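Amorpha-4,11-diene synthase (Artemisia annua, PDB 4GAX) probably converts farnesyl diphosphate into a sesquiterpene with loss of diphosphate, as a sesquiterpene synthase of the plant terpene synthase family. Local coordinates at residues Y325-W338 and K381-A395. Residues are numbered along the deposited sequence; the frame is centred on the assembly and turned at random.
Sequences YEELKIFTEAIERW and KEFVKDFVRNLMVEA
Glu336 and Arg389 form a side-on salt bridge, carboxylate and guanidinium planes only 14° apart. Arg389 NH2 donates to the syn lone pair of Glu336 OE1 at 2.9 Å; the NE to OE2 spacing is doubtfully short. The adjoining NH1/NH2 edge is held end-on from its own helix: both nitrogens meet Glu382 OE2 from above one carboxylate face, and NH1 also reaches Asp386 OD1. Three carboxylates thus surround one cation and probably fix its rotation; Lys385, its NZ 4.6 Å from Glu336 OE1, may partly ease the surplus negative charge. Its straight chain lets NZ hydrogen-bond the backbone Glu336 O at 3.0 Å, and a water joins NZ to Glu336 OE1.

Trp338, leaving the helix with positive phi, lays one indole face on Lys381. Lys381 CD sits 3.4 Å from the five-membered ring centroid, and a bend at chi3 (72°) keeps NZ over that face in a cation-pi contact. Val384 CB meets the ring edge at Trp338 CH2. Farther along, Ile335 CG2 packs on Val388 CG2, and Met392 enters as a knob among Tyr325, Leu328, Lys329 and Thr332. Thr332 OG1 donates to Leu328 O and is also hydrogen-bonded to Tyr319 OH.

Helices 325-337 and 381-395 run antiparallel at 169°, axes 9.5 Å apart, with Tyr319 (helix 299-322) and Phe357 (helix 351-370) against their buried side: an antiparallel helix pair within the all-alpha metal-binding domain of terpene synthases.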
loop_
_atom_site.group_PDB
_atom_site.type_symbol
_atom_site.label_atom_id
_atom_site.label_comp_id
_atom_site.label_asym_id
_atom_site.label_seq_id
_atom_site.Cartn_x
_atom_site.Cartn_y
_atom_site.Cartn_z
ATOM N N TYR A 325 -34.539 0.825 2.626
ATOM C CA TYR A 325 -34.402 2.028 1.804
ATOM C C TYR A 325 -34.719 3.330 2.556
ATOM O O TYR A 325 -33.954 4.299 2.480
ATOM C CB TYR A 325 -35.255 1.915 0.530
ATOM C CG TYR A 325 -35.361 3.197 -0.270
ATOM C CD1 TYR A 325 -34.361 3.577 -1.162
ATOM C CD2 TYR A 325 -36.467 4.027 -0.137
ATOM C CE1 TYR A 325 -34.465 4.753 -1.894
ATOM C CE2 TYR A 325 -36.577 5.199 -0.860
ATOM C CZ TYR A 325 -35.577 5.558 -1.734
ATOM O OH TYR A 325 -35.700 6.727 -2.448
ATOM N N GLU A 326 -35.834 3.353 3.285
ATOM C CA GLU A 326 -36.234 4.566 3.995
ATOM C C GLU A 326 -35.226 4.934 5.078
ATOM O O GLU A 326 -34.969 6.119 5.315
ATOM C CB GLU A 326 -37.634 4.434 4.606
ATOM C CG GLU A 326 -38.770 4.488 3.599
ATOM C CD GLU A 326 -38.939 3.182 2.843
ATOM O OE1 GLU A 326 -38.357 2.163 3.275
ATOM O OE2 GLU A 326 -39.654 3.170 1.815
ATOM N N GLU A 327 -34.667 3.919 5.734
ATOM C CA GLU A 327 -33.674 4.133 6.786
ATOM C C GLU A 327 -32.390 4.723 6.189
ATOM O O GLU A 327 -31.816 5.676 6.718
ATOM C CB GLU A 327 -33.372 2.809 7.505
ATOM C CG GLU A 327 -34.540 2.233 8.339
ATOM C CD GLU A 327 -34.259 0.820 8.850
ATOM O OE1 GLU A 327 -33.327 0.158 8.333
ATOM O OE2 GLU A 327 -34.965 0.368 9.777
ATOM N N LEU A 328 -31.950 4.142 5.080
ATOM C CA LEU A 328 -30.759 4.611 4.388
ATOM C C LEU A 328 -30.913 6.045 3.878
ATOM O O LEU A 328 -29.980 6.848 3.971
ATOM C CB LEU A 328 -30.404 3.660 3.241
ATOM C CG LEU A 328 -29.961 2.267 3.687
ATOM C CD1 LEU A 328 -29.459 1.443 2.501
ATOM C CD2 LEU A 328 -28.880 2.369 4.757
ATOM N N LYS A 329 -32.094 6.363 3.352
ATOM C CA LYS A 329 -32.404 7.719 2.903
ATOM C C LYS A 329 -32.223 8.740 4.027
ATOM O O LYS A 329 -31.609 9.791 3.828
ATOM C CB LYS A 329 -33.843 7.795 2.370
ATOM C CG LYS A 329 -34.259 9.192 1.943
ATOM C CD LYS A 329 -34.306 9.330 0.425
ATOM C CE LYS A 329 -35.702 9.033 -0.122
ATOM N NZ LYS A 329 -36.457 10.270 -0.486
ATOM N N ILE A 330 -32.771 8.424 5.200
ATOM C CA ILE A 330 -32.638 9.283 6.377
ATOM C C ILE A 330 -31.176 9.402 6.841
ATOM O O ILE A 330 -30.704 10.491 7.179
ATOM C CB ILE A 330 -33.486 8.751 7.547
ATOM C CG1 ILE A 330 -34.971 8.756 7.183
ATOM C CG2 ILE A 330 -33.270 9.591 8.788
ATOM C CD1 ILE A 330 -35.857 8.093 8.224
ATOM N N PHE A 331 -30.465 8.281 6.880
ATOM C CA PHE A 331 -29.072 8.309 7.323
ATOM C C PHE A 331 -28.221 9.187 6.397
ATOM O O PHE A 331 -27.367 9.951 6.862
ATOM C CB PHE A 331 -28.497 6.889 7.426
ATOM C CG PHE A 331 -27.154 6.820 8.119
ATOM C CD1 PHE A 331 -27.074 6.763 9.506
ATOM C CD2 PHE A 331 -25.977 6.814 7.385
ATOM C CE1 PHE A 331 -25.826 6.695 10.152
ATOM C CE2 PHE A 331 -24.722 6.746 8.025
ATOM C CZ PHE A 331 -24.657 6.689 9.412
ATOM N N THR A 332 -28.466 9.078 5.094
ATOM C CA THR A 332 -27.751 9.877 4.101
ATOM C C THR A 332 -27.951 11.386 4.301
ATOM O O THR A 332 -27.003 12.161 4.164
ATOM C CB THR A 332 -28.185 9.511 2.674
ATOM O OG1 THR A 332 -27.923 8.119 2.434
ATOM C CG2 THR A 332 -27.434 10.367 1.648
ATOM N N GLU A 333 -29.174 11.808 4.615
ATOM C CA GLU A 333 -29.426 13.232 4.849
ATOM C C GLU A 333 -28.753 13.686 6.143
ATOM O O GLU A 333 -28.225 14.801 6.222
ATOM C CB GLU A 333 -30.930 13.544 4.870
ATOM C CG GLU A 333 -31.259 15.001 5.181
ATOM C CD GLU A 333 -30.514 15.989 4.286
ATOM O OE1 GLU A 333 -30.457 15.761 3.056
ATOM O OE2 GLU A 333 -29.983 16.994 4.814
ATOM N N ALA A 334 -28.766 12.816 7.150
ATOM C CA ALA A 334 -28.057 13.087 8.394
ATOM C C ALA A 334 -26.556 13.277 8.138
ATOM O O ALA A 334 -25.903 14.112 8.775
ATOM C CB ALA A 334 -28.288 11.968 9.384
ATOM N N ILE A 335 -26.002 12.502 7.210
ATOM C CA ILE A 335 -24.587 12.661 6.882
ATOM C C ILE A 335 -24.377 13.990 6.150
ATOM O O ILE A 335 -23.415 14.707 6.434
ATOM C CB ILE A 335 -24.033 11.462 6.082
ATOM C CG1 ILE A 335 -23.965 10.227 6.981
ATOM C CG2 ILE A 335 -22.620 11.758 5.542
ATOM C CD1 ILE A 335 -22.857 10.292 8.052
ATOM N N GLU A 336 -25.296 14.329 5.242
ATOM C CA GLU A 336 -25.263 15.623 4.554
ATOM C C GLU A 336 -25.339 16.770 5.553
ATOM O O GLU A 336 -24.673 17.795 5.386
ATOM C CB GLU A 336 -26.419 15.756 3.551
ATOM C CG GLU A 336 -26.359 14.818 2.354
ATOM C CD GLU A 336 -25.227 15.131 1.381
ATOM O OE1 GLU A 336 -24.481 16.115 1.591
ATOM O OE2 GLU A 336 -25.087 14.382 0.385
ATOM N N ARG A 337 -26.155 16.589 6.590
ATOM C CA ARG A 337 -26.344 17.609 7.616
ATOM C C ARG A 337 -25.095 17.776 8.478
ATOM O O ARG A 337 -24.750 18.891 8.860
ATOM C CB ARG A 337 -27.560 17.272 8.483
ATOM C CG ARG A 337 -28.434 18.467 8.819
ATOM C CD ARG A 337 -29.822 18.025 9.261
ATOM N NE ARG A 337 -30.787 18.049 8.165
ATOM C CZ ARG A 337 -31.608 19.067 7.923
ATOM N NH1 ARG A 337 -31.579 20.141 8.703
ATOM N NH2 ARG A 337 -32.458 19.012 6.904
ATOM N N TRP A 338 -24.424 16.660 8.773
ATOM C CA TRP A 338 -23.146 16.675 9.484
ATOM C C TRP A 338 -23.250 17.505 10.758
ATOM O O TRP A 338 -22.581 18.536 10.897
ATOM C CB TRP A 338 -22.045 17.241 8.586
ATOM C CG TRP A 338 -20.645 16.834 8.966
ATOM C CD1 TRP A 338 -19.887 17.351 9.978
ATOM C CD2 TRP A 338 -19.830 15.842 8.319
ATOM N NE1 TRP A 338 -18.651 16.739 10.007
ATOM C CE2 TRP A 338 -18.592 15.807 8.999
ATOM C CE3 TRP A 338 -20.030 14.977 7.235
ATOM C CZ2 TRP A 338 -17.552 14.942 8.628
ATOM C CZ3 TRP A 338 -18.989 14.118 6.860
ATOM C CH2 TRP A 338 -17.769 14.108 7.556
ATOM N N LYS A 381 -14.117 16.714 4.263
ATOM C CA LYS A 381 -15.472 16.381 4.699
ATOM C C LYS A 381 -16.399 16.053 3.534
ATOM O O LYS A 381 -17.184 15.102 3.602
ATOM C CB LYS A 381 -16.060 17.534 5.518
ATOM C CG LYS A 381 -17.532 17.343 5.884
ATOM C CD LYS A 381 -17.981 18.377 6.914
ATOM C CE LYS A 381 -18.086 19.765 6.296
ATOM N NZ LYS A 381 -18.492 20.789 7.306
ATOM N N GLU A 382 -16.300 16.835 2.464
ATOM C CA GLU A 382 -17.165 16.643 1.298
ATOM C C GLU A 382 -16.931 15.267 0.659
ATOM O O GLU A 382 -17.857 14.649 0.141
ATOM C CB GLU A 382 -16.922 17.763 0.282
ATOM C CG GLU A 382 -17.705 17.649 -1.012
ATOM C CD GLU A 382 -19.208 17.821 -0.826
ATOM O OE1 GLU A 382 -19.635 18.383 0.209
ATOM O OE2 GLU A 382 -19.959 17.393 -1.728
ATOM N N PHE A 383 -15.698 14.781 0.711
ATOM C CA PHE A 383 -15.412 13.452 0.180
ATOM C C PHE A 383 -16.084 12.372 1.019
ATOM O O PHE A 383 -16.464 11.315 0.509
ATOM C CB PHE A 383 -13.905 13.204 0.140
ATOM C CG PHE A 383 -13.227 13.783 -1.075
ATOM C CD1 PHE A 383 -13.050 13.016 -2.221
ATOM C CD2 PHE A 383 -12.772 15.091 -1.071
ATOM C CE1 PHE A 383 -12.423 13.537 -3.338
ATOM C CE2 PHE A 383 -12.138 15.621 -2.189
ATOM C CZ PHE A 383 -11.967 14.841 -3.324
ATOM N N VAL A 384 -16.215 12.628 2.315
ATOM C CA VAL A 384 -16.884 11.681 3.185
ATOM C C VAL A 384 -18.368 11.666 2.844
ATOM O O VAL A 384 -18.973 10.592 2.702
ATOM C CB VAL A 384 -16.674 12.037 4.659
ATOM C CG1 VAL A 384 -17.268 10.941 5.548
ATOM C CG2 VAL A 384 -15.183 12.177 4.946
ATOM N N LYS A 385 -18.949 12.851 2.677
ATOM C CA LYS A 385 -20.354 12.943 2.290
ATOM C C LYS A 385 -20.572 12.313 0.929
ATOM O O LYS A 385 -21.580 11.646 0.712
ATOM C CB LYS A 385 -20.807 14.394 2.235
ATOM C CG LYS A 385 -20.885 15.071 3.588
ATOM C CD LYS A 385 -21.331 16.501 3.392
ATOM C CE LYS A 385 -21.495 17.229 4.702
ATOM N NZ LYS A 385 -21.909 18.624 4.424
ATOM N N ASP A 386 -19.631 12.527 0.011
ATOM C CA ASP A 386 -19.787 11.996 -1.347
ATOM C C ASP A 386 -19.735 10.471 -1.356
ATOM O O ASP A 386 -20.368 9.821 -2.183
ATOM C CB ASP A 386 -18.731 12.555 -2.297
ATOM C CG ASP A 386 -19.128 12.395 -3.748
ATOM O OD1 ASP A 386 -20.199 12.922 -4.110
ATOM O OD2 ASP A 386 -18.401 11.722 -4.513
ATOM N N PHE A 387 -18.985 9.906 -0.416
ATOM C CA PHE A 387 -18.916 8.458 -0.242
ATOM C C PHE A 387 -20.282 7.887 0.159
ATOM O O PHE A 387 -20.769 6.933 -0.451
ATOM C CB PHE A 387 -17.859 8.108 0.811
ATOM C CG PHE A 387 -17.866 6.660 1.220
ATOM C CD1 PHE A 387 -17.380 5.684 0.366
ATOM C CD2 PHE A 387 -18.342 6.279 2.467
ATOM C CE1 PHE A 387 -17.385 4.354 0.739
ATOM C CE2 PHE A 387 -18.349 4.944 2.849
ATOM C CZ PHE A 387 -17.874 3.983 1.985
ATOM N N VAL A 388 -20.905 8.486 1.176
ATOM C CA VAL A 388 -22.210 8.028 1.646
ATOM C C VAL A 388 -23.290 8.266 0.588
ATOM O O VAL A 388 -24.160 7.418 0.372
ATOM C CB VAL A 388 -22.596 8.711 2.963
ATOM C CG1 VAL A 388 -23.848 8.088 3.545
ATOM C CG2 VAL A 388 -21.433 8.600 3.946
ATOM N N ARG A 389 -23.224 9.430 -0.053
ATOM C CA ARG A 389 -24.113 9.803 -1.147
ATOM C C ARG A 389 -24.184 8.703 -2.177
ATOM O O ARG A 389 -25.263 8.282 -2.582
ATOM C CB ARG A 389 -23.538 11.023 -1.852
ATOM C CG ARG A 389 -24.421 12.221 -1.879
ATOM C CD ARG A 389 -23.636 13.378 -2.437
ATOM N NE ARG A 389 -23.475 14.445 -1.456
ATOM C CZ ARG A 389 -22.403 15.221 -1.372
ATOM N NH1 ARG A 389 -21.381 15.035 -2.210
ATOM N NH2 ARG A 389 -22.356 16.181 -0.450
ATOM N N ASN A 390 -23.018 8.242 -2.615
ATOM C CA ASN A 390 -22.981 7.256 -3.688
ATOM C C ASN A 390 -23.381 5.862 -3.212
ATOM O O ASN A 390 -23.864 5.050 -4.003
ATOM C CB ASN A 390 -21.631 7.268 -4.413
ATOM C CG ASN A 390 -21.478 8.484 -5.317
ATOM O OD1 ASN A 390 -21.899 8.470 -6.478
ATOM N ND2 ASN A 390 -20.885 9.546 -4.782
ATOM N N LEU A 391 -23.190 5.588 -1.922
ATOM C CA LEU A 391 -23.788 4.390 -1.339
ATOM C C LEU A 391 -25.311 4.487 -1.463
ATOM O O LEU A 391 -25.982 3.487 -1.719
ATOM C CB LEU A 391 -23.373 4.197 0.124
ATOM C CG LEU A 391 -21.951 3.684 0.386
ATOM C CD1 LEU A 391 -21.665 3.607 1.877
ATOM C CD2 LEU A 391 -21.723 2.318 -0.266
ATOM N N MET A 392 -25.854 5.697 -1.315
ATOM C CA MET A 392 -27.305 5.896 -1.405
ATOM C C MET A 392 -27.770 5.882 -2.856
ATOM O O MET A 392 -28.934 5.567 -3.144
ATOM C CB MET A 392 -27.733 7.199 -0.737
ATOM C CG MET A 392 -29.244 7.317 -0.566
ATOM S SD MET A 392 -29.882 5.996 0.489
ATOM C CE MET A 392 -31.385 5.553 -0.385
ATOM N N VAL A 393 -26.863 6.227 -3.767
ATOM C CA VAL A 393 -27.152 6.129 -5.193
ATOM C C VAL A 393 -27.534 4.696 -5.539
ATOM O O VAL A 393 -28.584 4.453 -6.148
ATOM C CB VAL A 393 -25.950 6.564 -6.061
ATOM C CG1 VAL A 393 -26.046 5.965 -7.468
ATOM C CG2 VAL A 393 -25.858 8.081 -6.121
ATOM N N GLU A 394 -26.690 3.750 -5.130
ATOM C CA GLU A 394 -26.923 2.353 -5.465
ATOM C C GLU A 394 -28.069 1.722 -4.673
ATOM O O GLU A 394 -28.591 0.675 -5.067
ATOM C CB GLU A 394 -25.638 1.531 -5.355
ATOM C CG GLU A 394 -24.793 1.811 -4.138
ATOM C CD GLU A 394 -23.358 1.342 -4.324
ATOM O OE1 GLU A 394 -22.907 1.265 -5.487
ATOM O OE2 GLU A 394 -22.682 1.047 -3.313
ATOM N N ALA A 395 -28.463 2.353 -3.567
ATOM C CA ALA A 395 -29.629 1.885 -2.829
ATOM C C ALA A 395 -30.897 2.298 -3.574
ATOM O O ALA A 395 -31.892 1.564 -3.588
ATOM C CB ALA A 395 -29.627 2.439 -1.410
HETATM O O HOH W 1 -24.012 18.781 2.260
#